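Local coordinates for protein signal recognition particle receptor FtsY (Sulfolobus acidocaldarius, PDB 5L3S) that is the signal recognition particle receptor, a member of the SRP54-type family with a P-loop nucleotide-binding domain and a helical bundle domain, at residues Thr88-Lys93 with Val270-Val275; Lys120-Leu125 with Ser153-Gln158. All coordinates share one frame; numbering follows the deposited sequence.

Contact 1 of 2, residues Thr88-Lys93 with Val270-Val275; sequences TDLIEK and VVYMGV. With GNP (phosphoaminophosphonic acid-guanylate ester), chain R.
D89 and L90 meet the hydroxyl end of Y272 at the N-terminal end of helix 90-96, whose backbone keeps well clear of strand 270-274: the closest CA atoms, of D89 and V271, are 8.0 Å apart. Y272 bridges the gap with its full length. Its CG is set beside the backbone N and anti to the carbonyl carbon (chi1 -61°), which sends the ring out from the strand so that the hydroxyl arrives beside the helix start. There Y272 OH lies 3.7 Å from L90 CB, while L90 CD2 sits at the ring edge, near its plane, 4.2 Å from Y272 CE2; the two side chains cross at about a right angle. I91 CD1 and D89 OD1 skirt the same hydroxyl more loosely, the carboxylate plane turned 73° from the ring. D89 is the N-cap, and its OD2 accepts weak bonds from I91 N and E92 N, the latter at 3.4 Å. L90 N instead donates to a water at 2.9 Å from the water oxygen, and this water also makes a weak, 3.5 Å bond with Y272 OH. I246 and L282 of the flanking strands also touch Y272. At the far end of the strand, G274 C comes within 3.1 Å of O6 of GNP. The contact is thus mainly apolar packing, at the CE2 edge and round the hydroxyl, with one water linking L90 N firmly and Y272 OH weakly; no direct hydrogen bond crosses between the segments.

Contact 2 of 2, residues Lys120-Leu125 with Ser153-Gln158; sequences KVVNML and SKLEVQ
V122, L155 and V157 form an apolar cluster in the P-loop GTPase fold, between helix 114-127 and the C-terminal end of helix 144-155 with the turn after it, which leads to edge strand 158-160. The closest CA atoms, of N123 and L155, are 6.9 Å apart. V122 makes most of this van der Waals packing: its CG1 touches L155 CD1 at 3.8 Å, the two side chains meeting at a slant, and it meets V157 CG1 tip to tip. V122 CG1 is anti to its own backbone N (chi1 172°), a setting that lets one branch serve both partners. T132 of strand 132-137 and L188 of strand 186-191 also pack on V122, tying the cluster to the central sheet.

Backbone bonding shapes the other side. Helix 144-155 ends in a Schellman motif: V157 N bonds to A152 O, E156 N makes a weak bond to S153 O, and E156 takes positive phi (57°). The reversal brings V157 round to the same face as L155. K126, just past 120-125 on the same helix, adds a hydrogen bond from its NZ to L155 O. The other branch of L155 leans on N123, with CD2 4.0 Å from N123 CB.

How the contacts relate
Contact 1 joins the helix start at 88-93 to strand 270-274, late in the GTPase domain; both segments of contact 2 fall between these in the sequence. The centres are 16 Å apart, yet the two contacts touch through helix 114-127: M124 SD lies 3.6 Å from Y272 CE1 and also packs on I91. Contact 1 sits on strand 270-274 of the mixed sheet, while contact 2 joins helix 114-127, which packs on that sheet, to the end of helix 144-155, just ahead of strand 158-160. K120 packs near G274 and makes a weak hydrogen bond to O6 of GNP, so one segment of each contact supplies residues to the nucleotide pocket, though the contacting side chains lie away from it.

Contact 1 of 2, residues Thr88-Lys93 with Val270-Val275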
loop_
_atom_site.group_PDB
_atom_site.type_symbol
_atom_site.label_atom_id
_atom_site.label_comp_id
_atom_site.label_asym_id
_atom_site.label_seq_id
_atom_site.Cartn_x
_atom_site.Cartn_y
_atom_site.Cartn_z
ATOM N N THR B 88 -5.753 26.392 -3.354
ATOM C CA THR B 88 -5.812 27.124 -2.093
ATOM C C THR B 88 -5.659 26.176 -0.907
ATOM O O THR B 88 -6.163 25.050 -0.928
ATOM C CB THR B 88 -7.141 27.895 -1.958
ATOM O OG1 THR B 88 -7.329 28.721 -3.113
ATOM C CG2 THR B 88 -7.132 28.774 -0.715
ATOM N N ASP B 89 -4.947 26.634 0.119
ATOM C CA ASP B 89 -4.776 25.866 1.349
ATOM C C ASP B 89 -6.134 25.498 1.944
ATOM O O ASP B 89 -7.047 26.326 1.963
ATOM C CB ASP B 89 -3.959 26.681 2.351
ATOM C CG ASP B 89 -3.827 25.991 3.690
ATOM O OD1 ASP B 89 -3.094 24.983 3.771
ATOM O OD2 ASP B 89 -4.446 26.461 4.664
ATOM N N LEU B 90 -6.261 24.268 2.440
ATOM C CA LEU B 90 -7.558 23.749 2.872
ATOM C C LEU B 90 -8.149 24.522 4.042
ATOM O O LEU B 90 -9.356 24.746 4.103
ATOM C CB LEU B 90 -7.463 22.264 3.232
ATOM C CG LEU B 90 -8.758 21.633 3.749
ATOM C CD1 LEU B 90 -9.866 21.750 2.708
ATOM C CD2 LEU B 90 -8.536 20.188 4.126
ATOM N N ILE B 91 -7.302 24.912 4.982
ATOM C CA ILE B 91 -7.783 25.656 6.134
ATOM C C ILE B 91 -8.299 27.023 5.693
ATOM O O ILE B 91 -9.345 27.476 6.159
ATOM C CB ILE B 91 -6.698 25.774 7.217
ATOM C CG1 ILE B 91 -6.423 24.392 7.817
ATOM C CG2 ILE B 91 -7.126 26.746 8.313
ATOM C CD1 ILE B 91 -5.030 24.244 8.368
ATOM N N GLU B 92 -7.590 27.658 4.763
ATOM C CA GLU B 92 -8.037 28.945 4.235
ATOM C C GLU B 92 -9.355 28.765 3.485
ATOM O O GLU B 92 -10.248 29.608 3.594
ATOM C CB GLU B 92 -6.965 29.593 3.339
ATOM C CG GLU B 92 -7.432 30.866 2.637
ATOM C CD GLU B 92 -6.429 31.378 1.617
ATOM O OE1 GLU B 92 -5.242 30.992 1.700
ATOM O OE2 GLU B 92 -6.829 32.163 0.728
ATOM N N LYS B 93 -9.479 27.655 2.758
ATOM C CA LYS B 93 -10.721 27.288 2.069
ATOM C C LYS B 93 -11.892 27.215 3.043
ATOM O O LYS B 93 -12.950 27.789 2.798
ATOM C CB LYS B 93 -10.599 25.916 1.402
ATOM C CG LYS B 93 -10.042 25.885 -0.016
ATOM C CD LYS B 93 -10.123 24.449 -0.563
ATOM C CE LYS B 93 -9.333 24.253 -1.855
ATOM N NZ LYS B 93 -10.034 24.833 -3.034
ATOM N N VAL B 270 -1.684 16.651 -4.352
ATOM C CA VAL B 270 -1.532 16.092 -3.026
ATOM C C VAL B 270 -1.543 17.274 -2.077
ATOM O O VAL B 270 -0.813 18.244 -2.301
ATOM C CB VAL B 270 -0.192 15.357 -2.888
ATOM C CG1 VAL B 270 -0.001 14.853 -1.454
ATOM C CG2 VAL B 270 -0.101 14.197 -3.891
ATOM N N VAL B 271 -2.381 17.234 -1.042
ATOM C CA VAL B 271 -2.457 18.370 -0.115
ATOM C C VAL B 271 -1.711 18.127 1.205
ATOM O O VAL B 271 -1.185 19.063 1.803
ATOM C CB VAL B 271 -3.919 18.817 0.160
ATOM C CG1 VAL B 271 -4.488 19.542 -1.047
ATOM C CG2 VAL B 271 -4.785 17.605 0.551
ATOM N N TYR B 272 -1.666 16.878 1.663
ATOM C CA TYR B 272 -0.917 16.558 2.872
ATOM C C TYR B 272 -0.239 15.211 2.730
ATOM O O TYR B 272 -0.604 14.417 1.881
ATOM C CB TYR B 272 -1.837 16.497 4.096
ATOM C CG TYR B 272 -2.532 17.779 4.386
ATOM C CD1 TYR B 272 -1.883 18.793 5.066
ATOM C CD2 TYR B 272 -3.835 17.993 3.966
ATOM C CE1 TYR B 272 -2.505 19.996 5.331
ATOM C CE2 TYR B 272 -4.472 19.202 4.211
ATOM C CZ TYR B 272 -3.803 20.197 4.899
ATOM O OH TYR B 272 -4.423 21.395 5.156
ATOM N N MET B 273 0.760 14.967 3.569
ATOM C CA MET B 273 1.351 13.646 3.658
ATOM C C MET B 273 1.364 13.140 5.100
ATOM O O MET B 273 1.739 13.867 6.023
ATOM C CB MET B 273 2.765 13.670 3.096
ATOM C CG MET B 273 2.798 13.783 1.569
ATOM S SD MET B 273 4.479 14.011 1.059
ATOM C CE MET B 273 4.782 15.547 1.924
ATOM N N GLY B 274 0.969 11.887 5.272
ATOM C CA GLY B 274 1.063 11.216 6.554
ATOM C C GLY B 274 2.448 10.647 6.753
ATOM O O GLY B 274 2.998 10.008 5.867
ATOM N N VAL B 275 3.037 10.911 7.909
ATOM C CA VAL B 275 4.396 10.472 8.161
ATOM C C VAL B 275 4.527 9.737 9.496
ATOM O O VAL B 275 5.561 9.800 10.146
ATOM C CB VAL B 275 5.378 11.672 8.124
ATOM C CG1 VAL B 275 5.476 12.238 6.713
ATOM C CG2 VAL B 275 4.926 12.746 9.093
HETATM P PG GNP R . -9.908 0.426 6.321
HETATM O O1G GNP R . -10.964 1.292 6.967
HETATM O O2G GNP R . -9.983 -1.023 6.782
HETATM O O3G GNP R . -9.971 0.387 4.810
HETATM N N3B GNP R . -8.468 0.986 6.736
HETATM P PB GNP R . -8.123 2.574 6.663
HETATM O O1B GNP R . -9.153 3.337 7.368
HETATM O O2B GNP R . -7.958 2.959 5.253
HETATM O O3A GNP R . -6.796 2.714 7.379
HETATM P PA GNP R . -6.493 2.837 8.878
HETATM O O1A GNP R . -6.691 4.249 9.343
HETATM O O2A GNP R . -7.190 1.768 9.658
HETATM O "O5'" GNP R . -4.940 2.640 8.984
HETATM C "C5'" GNP R . -4.288 1.367 8.672
HETATM C "C4'" GNP R . -2.957 1.307 9.402
HETATM O "O4'" GNP R . -1.991 2.243 8.794
HETATM C "C3'" GNP R . -3.035 1.697 10.865
HETATM O "O3'" GNP R . -2.105 0.911 11.590
HETATM C "C2'" GNP R . -2.583 3.168 10.862
HETATM O "O2'" GNP R . -2.022 3.538 12.108
HETATM C "C1'" GNP R . -1.461 3.048 9.819
HETATM N N9 GNP R . -1.105 4.338 9.228
HETATM C C8 GNP R . -1.929 5.283 8.678
HETATM N N7 GNP R . -1.286 6.338 8.209
HETATM C C5 GNP R . 0.048 6.043 8.474
HETATM C C6 GNP R . 1.213 6.794 8.206
HETATM O O6 GNP R . 1.254 7.913 7.675
HETATM N N1 GNP R . 2.373 6.151 8.647
HETATM C C2 GNP R . 2.386 4.902 9.249
HETATM N N2 GNP R . 3.564 4.401 9.617
HETATM N N3 GNP R . 1.292 4.193 9.503
HETATM C C4 GNP R . 0.172 4.823 9.098
HETATM O O HOH W 1 -4.291 22.256 1.769
#

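Contact 2 of 2, residues Lys120-Leu125 with Ser153-Gln158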
loop_
_atom_site.group_PDB
_atom_site.type_symbol
_atom_site.label_atom_id
_atom_site.label_comp_id
_atom_site.label_asym_id
_atom_site.label_seq_id
_atom_site.Cartn_x
_atom_site.Cartn_y
_atom_site.Cartn_z
ATOM N N LYS B 120 -5.828 12.716 12.289
ATOM C CA LYS B 120 -4.799 13.734 12.127
ATOM C C LYS B 120 -5.405 15.049 11.643
ATOM O O LYS B 120 -4.974 16.129 12.054
ATOM C CB LYS B 120 -3.743 13.280 11.100
ATOM C CG LYS B 120 -3.013 11.989 11.461
ATOM C CD LYS B 120 -2.030 11.625 10.352
ATOM C CE LYS B 120 -1.351 10.283 10.620
ATOM N NZ LYS B 120 -0.293 10.013 9.586
ATOM N N VAL B 121 -6.384 14.948 10.747
ATOM C CA VAL B 121 -7.045 16.133 10.218
ATOM C C VAL B 121 -7.826 16.832 11.326
ATOM O O VAL B 121 -7.778 18.056 11.455
ATOM C CB VAL B 121 -7.944 15.798 9.001
ATOM C CG1 VAL B 121 -8.765 17.029 8.581
ATOM C CG2 VAL B 121 -7.083 15.332 7.818
ATOM N N VAL B 122 -8.537 16.066 12.144
ATOM C CA VAL B 122 -9.153 16.649 13.340
ATOM C C VAL B 122 -8.133 17.396 14.197
ATOM O O VAL B 122 -8.378 18.524 14.632
ATOM C CB VAL B 122 -9.816 15.567 14.229
ATOM C CG1 VAL B 122 -10.271 16.186 15.567
ATOM C CG2 VAL B 122 -10.982 14.942 13.502
ATOM N N ASN B 123 -6.994 16.755 14.459
ATOM C CA ASN B 123 -5.946 17.404 15.246
ATOM C C ASN B 123 -5.473 18.718 14.622
ATOM O O ASN B 123 -5.280 19.711 15.321
ATOM C CB ASN B 123 -4.754 16.482 15.462
ATOM C CG ASN B 123 -3.728 17.084 16.381
ATOM O OD1 ASN B 123 -3.965 17.228 17.573
ATOM N ND2 ASN B 123 -2.575 17.447 15.831
ATOM N N MET B 124 -5.317 18.730 13.306
ATOM C CA MET B 124 -4.845 19.931 12.630
ATOM C C MET B 124 -5.924 21.011 12.732
ATOM O O MET B 124 -5.621 22.165 13.013
ATOM C CB MET B 124 -4.493 19.638 11.168
ATOM C CG MET B 124 -4.083 20.884 10.370
ATOM S SD MET B 124 -3.806 20.448 8.648
ATOM C CE MET B 124 -5.347 19.639 8.229
ATOM N N LEU B 125 -7.185 20.623 12.543
ATOM C CA LEU B 125 -8.302 21.577 12.618
ATOM C C LEU B 125 -8.450 22.189 14.016
ATOM O O LEU B 125 -8.695 23.404 14.158
ATOM C CB LEU B 125 -9.616 20.919 12.157
ATOM C CG LEU B 125 -9.681 20.507 10.676
ATOM C CD1 LEU B 125 -10.904 19.629 10.362
ATOM C CD2 LEU B 125 -9.667 21.724 9.764
ATOM N N SER B 153 -12.595 10.222 21.273
ATOM C CA SER B 153 -12.448 10.428 22.706
ATOM C C SER B 153 -11.117 11.104 23.067
ATOM O O SER B 153 -11.074 12.023 23.893
ATOM C CB SER B 153 -12.606 9.094 23.442
ATOM O OG SER B 153 -12.343 9.247 24.825
ATOM N N LYS B 154 -10.030 10.650 22.457
ATOM C CA LYS B 154 -8.725 11.237 22.742
ATOM C C LYS B 154 -8.609 12.675 22.190
ATOM O O LYS B 154 -7.950 13.530 22.792
ATOM C CB LYS B 154 -7.613 10.342 22.176
ATOM C CG LYS B 154 -6.207 10.742 22.602
ATOM C CD LYS B 154 -5.214 9.607 22.350
ATOM C CE LYS B 154 -3.768 10.097 22.376
ATOM N NZ LYS B 154 -3.401 10.722 23.680
ATOM N N LEU B 155 -9.244 12.936 21.048
ATOM C CA LEU B 155 -9.218 14.280 20.449
ATOM C C LEU B 155 -10.289 15.183 21.068
ATOM O O LEU B 155 -10.336 16.388 20.805
ATOM C CB LEU B 155 -9.434 14.180 18.942
ATOM C CG LEU B 155 -8.335 13.426 18.182
ATOM C CD1 LEU B 155 -8.909 12.871 16.916
ATOM C CD2 LEU B 155 -7.169 14.355 17.888
ATOM N N GLU B 156 -11.143 14.584 21.889
ATOM C CA GLU B 156 -12.258 15.278 22.545
ATOM C C GLU B 156 -13.196 15.939 21.544
ATOM O O GLU B 156 -13.548 17.112 21.676
ATOM C CB GLU B 156 -11.759 16.295 23.580
ATOM C CG GLU B 156 -11.020 15.668 24.744
ATOM C CD GLU B 156 -10.596 16.684 25.781
ATOM O OE1 GLU B 156 -9.791 17.576 25.447
ATOM O OE2 GLU B 156 -11.070 16.595 26.931
ATOM N N VAL B 157 -13.578 15.191 20.522
ATOM C CA VAL B 157 -14.562 15.676 19.570
ATOM C C VAL B 157 -15.709 14.694 19.499
ATOM O O VAL B 157 -15.546 13.517 19.826
ATOM C CB VAL B 157 -13.962 15.873 18.159
ATOM C CG1 VAL B 157 -12.865 16.927 18.200
ATOM C CG2 VAL B 157 -13.433 14.563 17.610
ATOM N N GLN B 158 -16.868 15.178 19.072
ATOM C CA GLN B 158 -18.055 14.334 18.972
ATOM C C GLN B 158 -17.999 13.374 17.786
ATOM O O GLN B 158 -17.706 13.773 16.662
ATOM C CB GLN B 158 -19.304 15.196 18.850
ATOM C CG GLN B 158 -20.529 14.413 18.398
ATOM C CD GLN B 158 -21.374 13.924 19.560
ATOM O OE1 GLN B 158 -21.799 14.713 20.396
ATOM N NE2 GLN B 158 -21.620 12.613 19.614
#